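Local coordinates for large adhesion protein (Lap) involved in biofilm formation (Marinobacter hydrocarbonoclasticus, PDB 6XI3) that probably helps form biofilms as a bacterial adhesin, with tandem Ig-like beta-sandwich repeats that bind calcium in its extending region, at residues T36-T40 with A41-N45; T133-T137 with A138-N142. All blocks are in the same frame, centred on the assembly; numbering follows the deposited sequence.

Contact 1 (T36-T40 with A41-N45)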
loop_
_atom_site.group_PDB
_atom_site.type_symbol
_atom_site.label_atom_id
_atom_site.label_comp_id
_atom_site.label_asym_id
_atom_site.label_seq_id
_atom_site.Cartn_x
_atom_site.Cartn_y
_atom_site.Cartn_z
ATOM N N THR A 36 -3.377 39.749 -42.291
ATOM C CA THR A 36 -4.271 38.896 -41.472
ATOM C C THR A 36 -3.873 37.440 -41.656
ATOM O O THR A 36 -3.489 37.043 -42.752
ATOM C CB THR A 36 -5.771 39.070 -41.777
ATOM O OG1 THR A 36 -6.105 38.299 -42.924
ATOM C CG2 THR A 36 -6.229 40.489 -42.021
ATOM N N VAL A 37 -3.960 36.689 -40.576
ATOM C CA VAL A 37 -3.938 35.212 -40.600
ATOM C C VAL A 37 -5.298 34.800 -40.062
ATOM O O VAL A 37 -5.622 35.203 -38.899
ATOM C CB VAL A 37 -2.814 34.633 -39.733
ATOM C CG1 VAL A 37 -2.905 33.116 -39.630
ATOM C CG2 VAL A 37 -1.459 35.074 -40.232
ATOM N N ASP A 38 -6.061 34.098 -40.895
ATOM C CA ASP A 38 -7.376 33.536 -40.519
ATOM C C ASP A 38 -7.163 32.073 -40.121
ATOM O O ASP A 38 -7.112 31.217 -41.015
ATOM C CB ASP A 38 -8.378 33.750 -41.655
ATOM C CG ASP A 38 -9.800 33.338 -41.313
ATOM O OD1 ASP A 38 -9.972 32.452 -40.429
ATOM O OD2 ASP A 38 -10.711 33.846 -41.986
ATOM N N ASN A 39 -7.099 31.826 -38.819
ATOM C CA ASN A 39 -6.905 30.496 -38.189
ATOM C C ASN A 39 -8.021 29.514 -38.570
ATOM O O ASN A 39 -7.706 28.305 -38.713
ATOM C CB ASN A 39 -6.732 30.655 -36.677
ATOM C CG ASN A 39 -5.390 31.260 -36.347
ATOM O OD1 ASN A 39 -4.364 30.831 -36.873
ATOM N ND2 ASN A 39 -5.368 32.242 -35.469
ATOM N N THR A 40 -9.260 29.975 -38.770
ATOM C CA THR A 40 -10.419 29.098 -39.110
ATOM C C THR A 40 -10.371 28.710 -40.592
ATOM O O THR A 40 -10.408 27.517 -40.890
ATOM C CB THR A 40 -11.763 29.730 -38.719
ATOM O OG1 THR A 40 -11.578 30.171 -37.376
ATOM C CG2 THR A 40 -12.942 28.778 -38.797
ATOM N N ALA A 41 -10.242 29.664 -41.505
ATOM C CA ALA A 41 -10.152 29.369 -42.955
ATOM C C ALA A 41 -8.735 28.869 -43.321
ATOM O O ALA A 41 -8.591 28.285 -44.412
ATOM C CB ALA A 41 -10.526 30.615 -43.730
ATOM N N GLN A 42 -7.730 29.049 -42.435
ATOM C CA GLN A 42 -6.297 28.701 -42.736
ATOM C C GLN A 42 -5.867 29.415 -44.025
ATOM O O GLN A 42 -5.517 28.739 -45.055
ATOM C CB GLN A 42 -6.114 27.188 -42.847
ATOM C CG GLN A 42 -6.547 26.455 -41.588
ATOM C CD GLN A 42 -6.467 24.966 -41.797
ATOM O OE1 GLN A 42 -7.463 24.322 -42.102
ATOM N NE2 GLN A 42 -5.258 24.434 -41.773
ATOM N N THR A 43 -6.010 30.733 -44.002
ATOM C CA THR A 43 -5.662 31.614 -45.136
ATOM C C THR A 43 -4.910 32.806 -44.589
ATOM O O THR A 43 -5.004 33.063 -43.403
ATOM C CB THR A 43 -6.887 32.136 -45.901
ATOM O OG1 THR A 43 -7.706 32.919 -45.027
ATOM C CG2 THR A 43 -7.696 31.016 -46.501
ATOM N N ALA A 44 -4.219 33.522 -45.460
ATOM C CA ALA A 44 -3.542 34.768 -45.072
ATOM C C ALA A 44 -3.794 35.806 -46.149
ATOM O O ALA A 44 -3.936 35.446 -47.332
ATOM C CB ALA A 44 -2.067 34.531 -44.889
ATOM N N ASN A 45 -3.769 37.054 -45.722
ATOM C CA ASN A 45 -3.829 38.236 -46.614
ATOM C C ASN A 45 -2.512 38.981 -46.445
ATOM O O ASN A 45 -2.073 39.207 -45.250
ATOM C CB ASN A 45 -5.030 39.131 -46.326
ATOM C CG ASN A 45 -6.359 38.403 -46.335
ATOM O OD1 ASN A 45 -6.466 37.267 -46.823
ATOM N ND2 ASN A 45 -7.384 39.093 -45.838
HETATM O O HOH W 1 -7.101 35.574 -44.695
#

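Contact 2 (T133-T137 with A138-N142)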
loop_
_atom_site.group_PDB
_atom_site.type_symbol
_atom_site.label_atom_id
_atom_site.label_comp_id
_atom_site.label_asym_id
_atom_site.label_seq_id
_atom_site.Cartn_x
_atom_site.Cartn_y
_atom_site.Cartn_z
ATOM N N THR A 133 -0.942 -2.061 -20.364
ATOM C CA THR A 133 -0.917 -3.089 -19.301
ATOM C C THR A 133 0.045 -2.650 -18.212
ATOM O O THR A 133 1.089 -2.050 -18.525
ATOM C CB THR A 133 -0.450 -4.487 -19.733
ATOM O OG1 THR A 133 0.895 -4.425 -20.182
ATOM C CG2 THR A 133 -1.260 -5.081 -20.846
ATOM N N ILE A 134 -0.306 -3.006 -16.990
ATOM C CA ILE A 134 0.652 -3.114 -15.873
ATOM C C ILE A 134 0.897 -4.603 -15.703
ATOM O O ILE A 134 -0.019 -5.314 -15.278
ATOM C CB ILE A 134 0.111 -2.434 -14.606
ATOM C CG1 ILE A 134 -0.094 -0.937 -14.829
ATOM C CG2 ILE A 134 1.006 -2.701 -13.401
ATOM C CD1 ILE A 134 -1.072 -0.308 -13.833
ATOM N N ASP A 135 2.102 -5.030 -16.033
ATOM C CA ASP A 135 2.558 -6.427 -15.911
ATOM C C ASP A 135 3.103 -6.650 -14.494
ATOM O O ASP A 135 4.298 -6.423 -14.289
ATOM C CB ASP A 135 3.559 -6.748 -17.014
ATOM C CG ASP A 135 3.904 -8.225 -17.106
ATOM O OD1 ASP A 135 3.830 -8.944 -16.068
ATOM O OD2 ASP A 135 4.267 -8.639 -18.212
ATOM N N ASN A 136 2.258 -7.201 -13.606
ATOM C CA ASN A 136 2.571 -7.485 -12.192
ATOM C C ASN A 136 3.687 -8.513 -12.121
ATOM O O ASN A 136 4.484 -8.409 -11.167
ATOM C CB ASN A 136 1.339 -7.919 -11.378
ATOM C CG ASN A 136 0.358 -6.785 -11.242
ATOM O OD1 ASN A 136 0.791 -5.669 -11.010
ATOM N ND2 ASN A 136 -0.941 -7.033 -11.390
ATOM N N THR A 137 3.754 -9.455 -13.063
ATOM C CA THR A 137 4.793 -10.529 -13.065
ATOM C C THR A 137 6.174 -9.985 -13.448
ATOM O O THR A 137 7.122 -10.336 -12.756
ATOM C CB THR A 137 4.416 -11.689 -13.989
ATOM O OG1 THR A 137 3.059 -12.027 -13.707
ATOM C CG2 THR A 137 5.312 -12.890 -13.792
ATOM N N ALA A 138 6.308 -9.173 -14.497
ATOM C CA ALA A 138 7.618 -8.615 -14.918
ATOM C C ALA A 138 7.917 -7.268 -14.226
ATOM O O ALA A 138 9.067 -6.830 -14.299
ATOM C CB ALA A 138 7.657 -8.471 -16.428
ATOM N N GLN A 139 6.926 -6.633 -13.582
ATOM C CA GLN A 139 7.037 -5.276 -12.958
ATOM C C GLN A 139 7.387 -4.281 -14.063
ATOM O O GLN A 139 8.414 -3.586 -13.966
ATOM C CB GLN A 139 8.042 -5.273 -11.798
ATOM C CG GLN A 139 7.745 -6.376 -10.787
ATOM C CD GLN A 139 8.427 -6.252 -9.439
ATOM O OE1 GLN A 139 8.653 -5.176 -8.909
ATOM N NE2 GLN A 139 8.638 -7.387 -8.816
ATOM N N THR A 140 6.583 -4.280 -15.113
ATOM C CA THR A 140 6.748 -3.363 -16.270
ATOM C C THR A 140 5.401 -2.766 -16.652
ATOM O O THR A 140 4.365 -3.278 -16.225
ATOM C CB THR A 140 7.370 -4.066 -17.480
ATOM O OG1 THR A 140 6.470 -5.095 -17.894
ATOM C CG2 THR A 140 8.732 -4.665 -17.203
ATOM N N VAL A 141 5.430 -1.665 -17.390
ATOM C CA VAL A 141 4.198 -1.026 -17.891
ATOM C C VAL A 141 4.401 -0.737 -19.380
ATOM O O VAL A 141 5.540 -0.366 -19.775
ATOM C CB VAL A 141 3.837 0.220 -17.067
ATOM C CG1 VAL A 141 4.979 1.207 -17.002
ATOM C CG2 VAL A 141 2.598 0.894 -17.626
ATOM N N ASN A 142 3.369 -1.034 -20.166
ATOM C CA ASN A 142 3.224 -0.575 -21.571
ATOM C C ASN A 142 2.278 0.623 -21.568
ATOM O O ASN A 142 1.177 0.512 -20.960
ATOM C CB ASN A 142 2.707 -1.699 -22.477
ATOM C CG ASN A 142 3.630 -2.897 -22.524
ATOM O OD1 ASN A 142 4.767 -2.846 -22.034
ATOM N ND2 ASN A 142 3.152 -3.987 -23.110
HETATM O O HOH W 2 4.321 -4.329 -19.638
#

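Contact 1 (T36-T40 with A41-N45)
Strands 36-38 and 43-45 run antiparallel, 4.8 Å apart at their axes, with Thr36-Asn45 and Asp38-Thr43 as hydrogen-bonded pairs and Val37-Ala44 as the non-hydrogen-bonded pair between them. The turn closes with a G1 beta bulge. Two successive residues, Gln42 and Thr43, lie opposite the single Asp38, and Gln42 takes the left-handed backbone conformation (phi 55°). The carbonyl O of Asp38 takes the N-H of Thr43 at 3.2 Å and, more weakly, that of Gln42. The Asp38 side chain also holds the turn. Its CG swings anti to the backbone N (chi1 -174°), which brings Asp38 OD1 within reach of the turn's N-H groups, where it accepts Ala41 N at 3.0 Å. This bond is nearly straight but reaches OD1 from above the carboxylate plane, 64° out of it. OD1 also draws a weak bond from Thr40 N. Ala41 CB packs against Asp38 OD2 at 3.7 Å. A water bridges Thr43 OG1, at 2.7 Å, and Asn45 OD1, to which it donates at 2.8 Å; its bond to Thr36 OG1 is weak. The side chains of Thr36 and Asn45 cross obliquely, with OG1 near ND2 but no direct hydrogen bond. Gly87 N binds Asn45 OD1 as well, so this amide ties the hairpin to strand 82-89. Asn39 OD1 accepts Asp121 N. Val37 and Ala44 point to the other face, onto Ile90. This beta hairpin edges one three-stranded sheet of an Ig-like beta-sandwich domain: strand 29-38 is outermost, and strand 43-51 lies between it and strand 82-89.

Contact 2 (T133-T137 with A138-N142)
Asp135 and Ala138 grip each other across the turn: Asp135 OD1 accepts Ala138 N at 2.9 Å, with the donor above the carboxylate plane. Ala138 CB rests 3.8 Å from Asp135 CG. The Asp135 and Thr140 side chains run alongside each other, with Thr140 OG1 3.5 Å from Asp135 CB. Behind them the main chain sets the spacing. Asp135 N binds Thr140 O, and Asp135 O takes Thr140 N and, weakly, Gln139 N, which makes a G1 beta bulge. A water bonded to Thr140 OG1 at 2.9 Å reaches Asn142 OD1 and Thr133 OG1 only weakly. Thr133 and Asn142 are likewise aligned, with OG1 3.7 Å from ND2. On the reverse face, Ile134 CG1 meets Val141 CG2 at 4.3 Å. Val141 turns CG2 anti to its main-chain nitrogen, beside its own carbonyl carbon, and this methyl lies 3.4 Å from Thr133 O. Farther out, Gly184 N gives Asn142 OD1 a hydrogen bond, and Asp218 N does the same for Asn136 OD1. Ile134 and Gln139 press on Phe217 of strand 208-217, while Val141 packs on Val185 and Ile187. The hairpin supplies two strands of a three-stranded sheet, 126-135 at the edge and 140-148 next to strand 180-186, and touches the end of strand 208-217 from the four-stranded sheet.

Contacts 1 and 2 are equivalent hairpin turns in successive repeats, 97 residues apart in number. Their centres are 47 Å apart and their nearest atoms about 32 Å, so they do not touch. Each turn hydrogen-bonds, through one asparagine, to the backbone of a residue that binds calcium. For contact 1 that residue is Asp121, a ligand with Asp95, Thr123, Asp149 and Asn205; the Asn39 side chain is about 8 Å from the ion. For contact 2 it is Asp218, a ligand of the next calcium with Asp192, Thr220, Asp246 and Asn302. Neither hairpin supplies a ligand itself.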